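Local coordinates for member of s1p family of ribosomal proteins (Pyrococcus furiosus, PDB 5YH1), which probably acts as a manganese-dependent exonuclease of the DHH family, this chain being the DHH-containing part of a longer protein, at residues Leu365-Gly370 and Ala374-Ser379. Residues are numbered along the deposited sequence; the frame is centred on the assembly and turned at random.
Sequences LTLAYG and AVVRAS
The carbonyl oxygen of A368 accepts a hydrogen bond from V375 N at 2.7 Å. The same oxygen meets CA of A374 at 3.2 Å in a CA-H...O contact. This is the turn end of an antiparallel beta hairpin, strands 364-369 and 373-378, in the middle of the mixed sheet of the C-terminal part, probably the DHHA1-like domain that accompanies the DHH domain in this family. A368 N returns a bond to V375 O, and T366 and R377 form a second hydrogen-bonded pair. There T366 N reaches R377 O at 2.8 Å, nearly straight (173° at the hydrogen). L365, L367 and Y369 make backbone hydrogen bonds to strand 325-330 on the other edge of their strand.

L365, L367, Y369, A374, V376 and A378 share a largely apolar face, covered by helix 423-435. V376 is straddled: CG1 touches L365 CD1 at 3.7 Å and CG2 touches L367 CD1. L367 holds CG anti to its N (chi1 173°), which brings CD1 to A374 CB at 3.6 Å.

The other face carries T366, A368, V375 and R377 and meets helix 343-358. T366 OG1 hydrogen-bonds H351 ND1 and N327 ND2, so this buried hydroxyl is satisfied by two side chains. The end of the R377 side chain leads away from the neighbouring strand; the side chain lies about 9 Å from that of the manganese ligand D229. The end of the Y369 side chain also leads away, and the side chain touches L427. Its CB stays near A374, 4.0 Å from A374 CB.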
loop_
_atom_site.group_PDB
_atom_site.type_symbol
_atom_site.label_atom_id
_atom_site.label_comp_id
_atom_site.label_asym_id
_atom_site.label_seq_id
_atom_site.Cartn_x
_atom_site.Cartn_y
_atom_site.Cartn_z
ATOM N N LEU A 365 -23.086 -8.827 -26.645
ATOM C CA LEU A 365 -21.662 -8.825 -26.324
ATOM C C LEU A 365 -21.233 -7.431 -25.918
ATOM O O LEU A 365 -21.306 -6.500 -26.715
ATOM C CB LEU A 365 -20.841 -9.285 -27.527
ATOM C CG LEU A 365 -19.362 -9.575 -27.251
ATOM C CD1 LEU A 365 -19.177 -10.751 -26.306
ATOM C CD2 LEU A 365 -18.660 -9.869 -28.567
ATOM N N THR A 366 -20.786 -7.298 -24.674
ATOM C CA THR A 366 -20.365 -6.017 -24.130
ATOM C C THR A 366 -18.858 -6.014 -23.938
ATOM O O THR A 366 -18.306 -6.863 -23.244
ATOM C CB THR A 366 -21.077 -5.712 -22.802
ATOM O OG1 THR A 366 -22.488 -5.571 -23.038
ATOM C CG2 THR A 366 -20.553 -4.413 -22.181
ATOM N N LEU A 367 -18.200 -5.060 -24.581
ATOM C CA LEU A 367 -16.747 -4.923 -24.506
ATOM C C LEU A 367 -16.402 -3.590 -23.847
ATOM O O LEU A 367 -16.646 -2.533 -24.418
ATOM C CB LEU A 367 -16.171 -4.968 -25.911
ATOM C CG LEU A 367 -14.680 -4.666 -26.044
ATOM C CD1 LEU A 367 -13.868 -5.862 -25.597
ATOM C CD2 LEU A 367 -14.367 -4.311 -27.489
ATOM N N ALA A 368 -15.838 -3.646 -22.647
ATOM C CA ALA A 368 -15.420 -2.442 -21.926
ATOM C C ALA A 368 -13.907 -2.380 -21.887
ATOM O O ALA A 368 -13.280 -3.274 -21.337
ATOM C CB ALA A 368 -15.969 -2.461 -20.512
ATOM N N TYR A 369 -13.316 -1.327 -22.448
ATOM C CA TYR A 369 -11.859 -1.280 -22.599
ATOM C C TYR A 369 -11.194 -0.056 -21.965
ATOM O O TYR A 369 -11.777 1.028 -21.877
ATOM C CB TYR A 369 -11.471 -1.376 -24.074
ATOM C CG TYR A 369 -11.999 -0.268 -24.951
ATOM C CD1 TYR A 369 -11.274 0.912 -25.135
ATOM C CD2 TYR A 369 -13.216 -0.401 -25.613
ATOM C CE1 TYR A 369 -11.760 1.927 -25.948
ATOM C CE2 TYR A 369 -13.710 0.607 -26.427
ATOM C CZ TYR A 369 -12.982 1.764 -26.589
ATOM O OH TYR A 369 -13.475 2.756 -27.397
ATOM N N GLY A 370 -9.963 -0.266 -21.516
ATOM C CA GLY A 370 -9.074 0.814 -21.083
ATOM C C GLY A 370 -7.888 0.929 -22.027
ATOM O O GLY A 370 -7.951 0.442 -23.155
ATOM N N ALA A 374 -9.292 -5.100 -21.736
ATOM C CA ALA A 374 -10.704 -5.077 -22.092
ATOM C C ALA A 374 -11.403 -6.133 -21.273
ATOM O O ALA A 374 -10.846 -7.204 -21.054
ATOM C CB ALA A 374 -10.894 -5.333 -23.579
ATOM N N VAL A 375 -12.596 -5.809 -20.784
ATOM C CA VAL A 375 -13.457 -6.779 -20.126
ATOM C C VAL A 375 -14.575 -7.136 -21.094
ATOM O O VAL A 375 -15.136 -6.261 -21.735
ATOM C CB VAL A 375 -14.039 -6.228 -18.815
ATOM C CG1 VAL A 375 -14.976 -7.244 -18.174
ATOM C CG2 VAL A 375 -12.908 -5.886 -17.854
ATOM N N VAL A 376 -14.859 -8.429 -21.212
ATOM C CA VAL A 376 -15.805 -8.951 -22.188
ATOM C C VAL A 376 -16.914 -9.698 -21.465
ATOM O O VAL A 376 -16.644 -10.531 -20.607
ATOM C CB VAL A 376 -15.128 -9.922 -23.171
ATOM C CG1 VAL A 376 -16.141 -10.451 -24.187
ATOM C CG2 VAL A 376 -13.968 -9.239 -23.885
ATOM N N ARG A 377 -18.158 -9.385 -21.807
ATOM C CA ARG A 377 -19.314 -10.104 -21.271
ATOM C C ARG A 377 -20.261 -10.489 -22.388
ATOM O O ARG A 377 -20.609 -9.664 -23.224
ATOM C CB ARG A 377 -20.017 -9.262 -20.218
ATOM C CG ARG A 377 -19.258 -9.265 -18.911
ATOM C CD ARG A 377 -19.694 -8.158 -17.987
ATOM N NE ARG A 377 -19.701 -8.623 -16.604
ATOM C CZ ARG A 377 -18.721 -8.458 -15.720
ATOM N NH1 ARG A 377 -17.602 -7.831 -16.041
ATOM N NH2 ARG A 377 -18.869 -8.922 -14.486
ATOM N N ALA A 378 -20.639 -11.763 -22.401
ATOM C CA ALA A 378 -21.506 -12.346 -23.415
ATOM C C ALA A 378 -22.762 -12.887 -22.745
ATOM O O ALA A 378 -22.673 -13.649 -21.794
ATOM C CB ALA A 378 -20.778 -13.473 -24.123
ATOM N N SER A 379 -23.932 -12.480 -23.223
ATOM C CA SER A 379 -25.190 -13.066 -22.747
ATOM C C SER A 379 -25.325 -14.527 -23.189
ATOM O O SER A 379 -24.627 -14.984 -24.104
ATOM C CB SER A 379 -26.375 -12.281 -23.292
ATOM O OG SER A 379 -26.430 -12.417 -24.698
#